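Long-range contacts in dimethyl-sulfide monooxygenase (Hyphomicrobium sulfonivorans, PDB 6AK1), which oxidises dimethyl sulfide to methanethiol and formaldehyde with oxygen and NADH, as the FMN-dependent large subunit of a two-component monooxygenase: residues A[3-7]-A[420-424]; A[18-22]-A[363-367]. One frame throughout, in Å; residues are numbered along the deposited sequence.

How the contacts relate
Both contacts tie the start of the chain to its distant later part in a TIM barrel of the bacterial-luciferase type, but at different places. Contact 1 lies where strand 6-12 begins and joins it to the loop following helix 403-418. In contact 2 the loop that follows the same strand meets the segment between helix 355-362 and strand 370-372. Their centres are about 27 Å apart and their nearest atoms about 15 Å, so the two do not touch; strand 6-12 leads from contact 1 toward the loop of contact 2. Contact 1 is away from the FMN site inferred by similarity. Contact 2 is nearer: the Gln18 side chain is about 11 Å from those of Asp58 and Thr104, both inferred by similarity to bind FMN.

Contact 1: residues A[3-7]-A[420-424]; sequences KRIVL and GRAQD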
ATOM      1  N   LYS A   3      19.979  -6.080 -11.005  1.00 27.70           N
ATOM      2  CA  LYS A   3      18.602  -5.629 -10.799  1.00 38.85           C
ATOM      3  C   LYS A   3      18.372  -5.136  -9.366  1.00 38.84           C
ATOM      4  O   LYS A   3      18.571  -5.875  -8.393  1.00 31.61           O
ATOM      5  CB  LYS A   3      17.597  -6.732 -11.104  1.00 36.08           C
ATOM      6  CG  LYS A   3      16.145  -6.228 -10.990  1.00 39.32           C
ATOM      7  CD  LYS A   3      15.247  -7.217 -10.257  1.00 43.47           C
ATOM      8  CE  LYS A   3      13.814  -7.169 -10.789  1.00 42.35           C
ATOM      9  NZ  LYS A   3      12.952  -8.218 -10.154  1.00 40.79           N
ATOM     10  N   ARG A   4      17.940  -3.883  -9.261  1.00 37.47           N
ATOM     11  CA  ARG A   4      17.866  -3.192  -7.985  1.00 33.95           C
ATOM     12  C   ARG A   4      16.672  -3.673  -7.171  1.00 30.57           C
ATOM     13  O   ARG A   4      15.558  -3.793  -7.688  1.00 34.97           O
ATOM     14  CB  ARG A   4      17.767  -1.686  -8.222  1.00 33.35           C
ATOM     15  CG  ARG A   4      17.680  -0.858  -6.959  1.00 33.75           C
ATOM     16  CD  ARG A   4      17.622   0.623  -7.287  1.00 33.16           C
ATOM     17  NE  ARG A   4      16.283   1.075  -7.666  1.00 30.72           N
ATOM     18  CZ  ARG A   4      15.338   1.438  -6.802  1.00 26.54           C
ATOM     19  NH1 ARG A   4      15.558   1.384  -5.496  1.00 25.91           N
ATOM     20  NH2 ARG A   4      14.160   1.843  -7.244  1.00 25.25           N
ATOM     21  N   ILE A   5      16.911  -3.944  -5.890  1.00 25.69           N
ATOM     22  CA  ILE A   5      15.844  -4.329  -4.969  1.00 24.51           C
ATOM     23  C   ILE A   5      15.132  -3.075  -4.464  1.00 27.51           C
ATOM     24  O   ILE A   5      15.772  -2.114  -4.017  1.00 26.94           O
ATOM     25  CB  ILE A   5      16.404  -5.165  -3.810  1.00 22.82           C
ATOM     26  CG1 ILE A   5      17.091  -6.428  -4.361  1.00 27.02           C
ATOM     27  CG2 ILE A   5      15.311  -5.532  -2.845  1.00 21.16           C
ATOM     28  CD1 ILE A   5      17.820  -7.268  -3.303  1.00 24.95           C
ATOM     29  N   VAL A   6      13.802  -3.076  -4.550  1.00 24.11           N
ATOM     30  CA  VAL A   6      12.993  -1.952  -4.091  1.00 24.59           C
ATOM     31  C   VAL A   6      12.739  -2.108  -2.597  1.00 26.79           C
ATOM     32  O   VAL A   6      12.255  -3.153  -2.143  1.00 26.61           O
ATOM     33  CB  VAL A   6      11.672  -1.875  -4.880  1.00 25.86           C
ATOM     34  CG1 VAL A   6      10.723  -0.864  -4.238  1.00 28.92           C
ATOM     35  CG2 VAL A   6      11.940  -1.497  -6.336  1.00 24.56           C
ATOM     36  N   LEU A   7      13.059  -1.069  -1.822  1.00 23.78           N
ATOM     37  CA  LEU A   7      12.922  -1.107  -0.369  1.00 23.66           C
ATOM     38  C   LEU A   7      11.824  -0.144   0.064  1.00 24.40           C
ATOM     39  O   LEU A   7      11.938   1.066  -0.151  1.00 24.35           O
ATOM     40  CB  LEU A   7      14.244  -0.749   0.303  1.00 22.22           C
ATOM     41  CG  LEU A   7      15.403  -1.649  -0.125  1.00 22.03           C
ATOM     42  CD1 LEU A   7      16.731  -1.120   0.401  1.00 20.32           C
ATOM     43  CD2 LEU A   7      15.158  -3.098   0.304  1.00 19.84           C
ATOM     44  N   GLY A 420      25.606  -4.850  -4.909  1.00 30.09           N
ATOM     45  CA  GLY A 420      25.055  -4.176  -6.070  1.00 28.74           C
ATOM     46  C   GLY A 420      23.546  -4.225  -6.197  1.00 28.09           C
ATOM     47  O   GLY A 420      23.022  -4.022  -7.289  1.00 26.20           O
ATOM     48  N   ARG A 421      22.823  -4.468  -5.106  1.00 28.37           N
ATOM     49  CA  ARG A 421      21.380  -4.661  -5.181  1.00 29.84           C
ATOM     50  C   ARG A 421      20.566  -3.466  -4.690  1.00 30.88           C
ATOM     51  O   ARG A 421      19.382  -3.370  -5.021  1.00 34.71           O
ATOM     52  CB  ARG A 421      20.969  -5.897  -4.373  1.00 27.61           C
ATOM     53  CG  ARG A 421      21.637  -7.207  -4.780  1.00 32.74           C
ATOM     54  CD  ARG A 421      21.652  -7.428  -6.290  1.00 30.56           C
ATOM     55  NE  ARG A 421      20.334  -7.624  -6.901  1.00 27.88           N
ATOM     56  CZ  ARG A 421      19.718  -8.793  -7.002  1.00 27.55           C
ATOM     57  NH1 ARG A 421      20.283  -9.886  -6.492  1.00 29.29           N
ATOM     58  NH2 ARG A 421      18.528  -8.869  -7.592  1.00 28.68           N
ATOM     59  N   ALA A 422      21.147  -2.569  -3.903  1.00 29.62           N
ATOM     60  CA  ALA A 422      20.428  -1.427  -3.357  1.00 29.62           C
ATOM     61  C   ALA A 422      21.076  -0.147  -3.848  1.00 30.06           C
ATOM     62  O   ALA A 422      22.302  -0.082  -3.977  1.00 29.49           O
ATOM     63  CB  ALA A 422      20.422  -1.443  -1.820  1.00 24.12           C
ATOM     64  N   GLN A 423      20.250   0.868  -4.118  1.00 29.23           N
ATOM     65  CA  GLN A 423      20.767   2.157  -4.562  1.00 27.37           C
ATOM     66  C   GLN A 423      21.402   2.907  -3.396  1.00 27.90           C
ATOM     67  O   GLN A 423      21.010   2.747  -2.241  1.00 29.07           O
ATOM     68  CB  GLN A 423      19.652   3.007  -5.186  1.00 25.65           C
ATOM     69  CG  GLN A 423      18.495   3.344  -4.232  1.00 27.75           C
ATOM     70  CD  GLN A 423      17.307   4.012  -4.932  1.00 28.74           C
ATOM     71  OE1 GLN A 423      17.218   4.027  -6.162  1.00 31.26           O
ATOM     72  NE2 GLN A 423      16.393   4.575  -4.141  1.00 25.81           N
ATOM     73  N   ASP A 424      22.402   3.732  -3.704  1.00 26.57           N
ATOM     74  CA  ASP A 424      22.981   4.604  -2.690  1.00 33.89           C
ATOM     75  C   ASP A 424      22.705   6.070  -2.977  1.00 32.46           C
ATOM     76  O   ASP A 424      23.314   6.941  -2.347  1.00 34.48           O
ATOM     77  CB  ASP A 424      24.488   4.364  -2.544  1.00 33.73           C
ATOM     78  CG  ASP A 424      25.249   4.595  -3.829  1.00 40.01           C
ATOM     79  OD1 ASP A 424      24.734   5.287  -4.739  1.00 37.94           O
ATOM     80  OD2 ASP A 424      26.383   4.085  -3.921  1.00 50.15           O
TER
HETATM   81  O   HOH W   1      17.393   0.054  -3.683  1.00 27.07           O
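This is a polar contact, backbone and arginine to backbone, at the start of strand 6-12 of the TIM barrel, where Lys3, Arg4 and Ile5 meet Arg421 and Gln423 in the loop that follows helix 403-418. Gly420, with positive phi, ends that helix in a Schellman motif and leads into the loop. Ile5 N donates to Arg421 O at 2.7 Å. Arg421, bent at chi2 and chi3 (-46° and -66°), curls back so that NE and NH2 approach Lys3 O side-on; the NE to Lys3 O distance is 2.9 Å, with the oxygen in the guanidinium plane. NH1 forms salt bridges with Glu383 and Asp387, tying helix 375-388 to the same group. Were Arg421 replaced by an alanine, Lys3 O would probably lose both donors, and Glu383 and Asp387 this counter-charge. Nearer the backbone, Arg421 CB packs on Ile5 CD1 at 3.6 Å, and Ile5 CG1 lies over one face of the guanidinium. Arg4, salt-bridged to Asp52, lays its guanidinium over the Gln423 amide with the planes 11° apart, and Gln423 NE2 bonds to Cys50 O. Water 1 accepts from Arg4 NH1 and Gln423 N and donates to Ile5 O at 2.7 Å.

Contact 2: residues A[18-22]-A[363-367]; sequences QSAGT and CIGGL
Ser19 and Ala20 run beside Cys363 and Ile364 in a buried loop-to-loop contact with one direct hydrogen bond, from Ala20 N to Cys363 O at 2.8 Å. A bent, secondary CA-H...O contact runs from Ser19 CA to the same Cys363 O, 3.2 Å away. With OG anti to its carbonyl carbon (chi1 -69°), Ser19 brings the hydroxyl alongside the Ile364-Gly365 backbone, OG lying 3.5 Å from Ile364 CA; a weak hydrogen bond links OG to Tyr398 O. Thr22 sends its two branches to separate tasks: at chi1 56° OG1 sits between the backbone N and carbonyl carbon and bonds to Ala399 O, while CG2 meets Ile364 CG1 at 4.0 Å, the two side chains crossing at about a right angle. Ile364 also packs on Tyr296, Tyr299 and Leu300 of helix 289-300. At the other end, the Gln18 side chain is folded rather than extended, and its NE2 reaches Leu367 N through water 2, which accepts from both. Beside Gln18 NE2 lies Gly366, which has a positive phi and brings no side chain against the amide. The arrangement joins the loop after strand 6-12 to the one before strand 370-372, two connections of the TIM barrel in this luciferase-like monooxygenase.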
ATOM      1  N   GLN A  18       1.282  -5.185  12.191  1.00 21.75           N
ATOM      2  CA  GLN A  18       1.506  -6.583  11.852  1.00 25.97           C
ATOM      3  C   GLN A  18       2.005  -7.415  13.033  1.00 26.27           C
ATOM      4  O   GLN A  18       2.131  -8.637  12.893  1.00 26.12           O
ATOM      5  CB  GLN A  18       2.498  -6.690  10.688  1.00 21.76           C
ATOM      6  CG  GLN A  18       2.053  -5.981   9.415  1.00 24.51           C
ATOM      7  CD  GLN A  18       0.825  -6.632   8.758  1.00 28.98           C
ATOM      8  OE1 GLN A  18      -0.210  -5.988   8.567  1.00 30.05           O
ATOM      9  NE2 GLN A  18       0.946  -7.901   8.402  1.00 23.97           N
ATOM     10  N   SER A  19       2.266  -6.799  14.195  1.00 21.78           N
ATOM     11  CA  SER A  19       2.799  -7.494  15.365  1.00 24.72           C
ATOM     12  C   SER A  19       1.997  -7.130  16.607  1.00 28.07           C
ATOM     13  O   SER A  19       1.562  -5.985  16.765  1.00 30.45           O
ATOM     14  CB  SER A  19       4.272  -7.143  15.607  1.00 25.98           C
ATOM     15  OG  SER A  19       5.102  -7.691  14.593  1.00 27.66           O
ATOM     16  N   ALA A  20       1.834  -8.101  17.509  1.00 23.98           N
ATOM     17  CA  ALA A  20       1.016  -7.934  18.706  1.00 26.98           C
ATOM     18  C   ALA A  20       1.902  -7.853  19.943  1.00 24.62           C
ATOM     19  O   ALA A  20       2.836  -8.641  20.084  1.00 29.05           O
ATOM     20  CB  ALA A  20       0.019  -9.088  18.846  1.00 23.06           C
ATOM     21  N   GLY A  21       1.609  -6.904  20.837  1.00 23.23           N
ATOM     22  CA  GLY A  21       2.334  -6.764  22.085  1.00 22.50           C
ATOM     23  C   GLY A  21       3.709  -6.116  22.011  1.00 25.08           C
ATOM     24  O   GLY A  21       4.173  -5.571  23.025  1.00 23.73           O
ATOM     25  N   THR A  22       4.377  -6.132  20.851  1.00 23.95           N
ATOM     26  CA  THR A  22       5.731  -5.582  20.752  1.00 21.55           C
ATOM     27  C   THR A  22       5.796  -4.059  20.891  1.00 22.52           C
ATOM     28  O   THR A  22       6.903  -3.516  21.012  1.00 18.63           O
ATOM     29  CB  THR A  22       6.378  -5.997  19.433  1.00 22.38           C
ATOM     30  OG1 THR A  22       5.548  -5.591  18.349  1.00 21.85           O
ATOM     31  CG2 THR A  22       6.591  -7.520  19.372  1.00 24.46           C
ATOM     32  N   CYS A 363       2.985 -13.756  16.904  1.00 28.40           N
ATOM     33  CA  CYS A 363       2.835 -12.384  17.382  1.00 30.73           C
ATOM     34  C   CYS A 363       3.809 -11.418  16.720  1.00 26.80           C
ATOM     35  O   CYS A 363       3.631 -10.206  16.858  1.00 26.66           O
ATOM     36  CB  CYS A 363       3.004 -12.318  18.898  1.00 24.79           C
ATOM     37  SG  CYS A 363       1.565 -12.918  19.796  1.00 30.00           S
ATOM     38  N   ILE A 364       4.835 -11.919  16.033  1.00 29.81           N
ATOM     39  CA  ILE A 364       5.666 -11.130  15.125  1.00 29.03           C
ATOM     40  C   ILE A 364       5.455 -11.656  13.714  1.00 30.58           C
ATOM     41  O   ILE A 364       5.643 -12.853  13.457  1.00 31.74           O
ATOM     42  CB  ILE A 364       7.157 -11.214  15.486  1.00 30.61           C
ATOM     43  CG1 ILE A 364       7.431 -10.538  16.829  1.00 34.09           C
ATOM     44  CG2 ILE A 364       7.996 -10.595  14.367  1.00 29.84           C
ATOM     45  CD1 ILE A 364       8.859 -10.684  17.274  1.00 28.93           C
ATOM     46  N   GLY A 365       5.088 -10.770  12.798  1.00 28.09           N
ATOM     47  CA  GLY A 365       5.018 -11.096  11.387  1.00 28.37           C
ATOM     48  C   GLY A 365       3.612 -11.209  10.841  1.00 29.07           C
ATOM     49  O   GLY A 365       3.428 -11.125   9.623  1.00 31.60           O
ATOM     50  N   GLY A 366       2.621 -11.392  11.703  1.00 33.11           N
ATOM     51  CA  GLY A 366       1.244 -11.510  11.269  1.00 35.49           C
ATOM     52  C   GLY A 366       1.002 -12.780  10.483  1.00 30.97           C
ATOM     53  O   GLY A 366       1.106 -13.890  11.019  1.00 34.58           O
ATOM     54  N   LEU A 367       0.684 -12.610   9.200  1.00 33.22           N
ATOM     55  CA  LEU A 367       0.534 -13.705   8.252  1.00 34.33           C
ATOM     56  C   LEU A 367       1.629 -13.691   7.199  1.00 31.43           C
ATOM     57  O   LEU A 367       1.520 -14.399   6.195  1.00 33.45           O
ATOM     58  CB  LEU A 367      -0.843 -13.646   7.584  1.00 30.60           C
ATOM     59  CG  LEU A 367      -2.037 -13.955   8.482  1.00 28.05           C
ATOM     60  CD1 LEU A 367      -3.360 -13.697   7.742  1.00 27.44           C
ATOM     61  CD2 LEU A 367      -1.951 -15.382   8.956  1.00 30.69           C
TER
HETATM   62  O   HOH W   2      -0.520 -10.395   8.153  1.00 36.72           O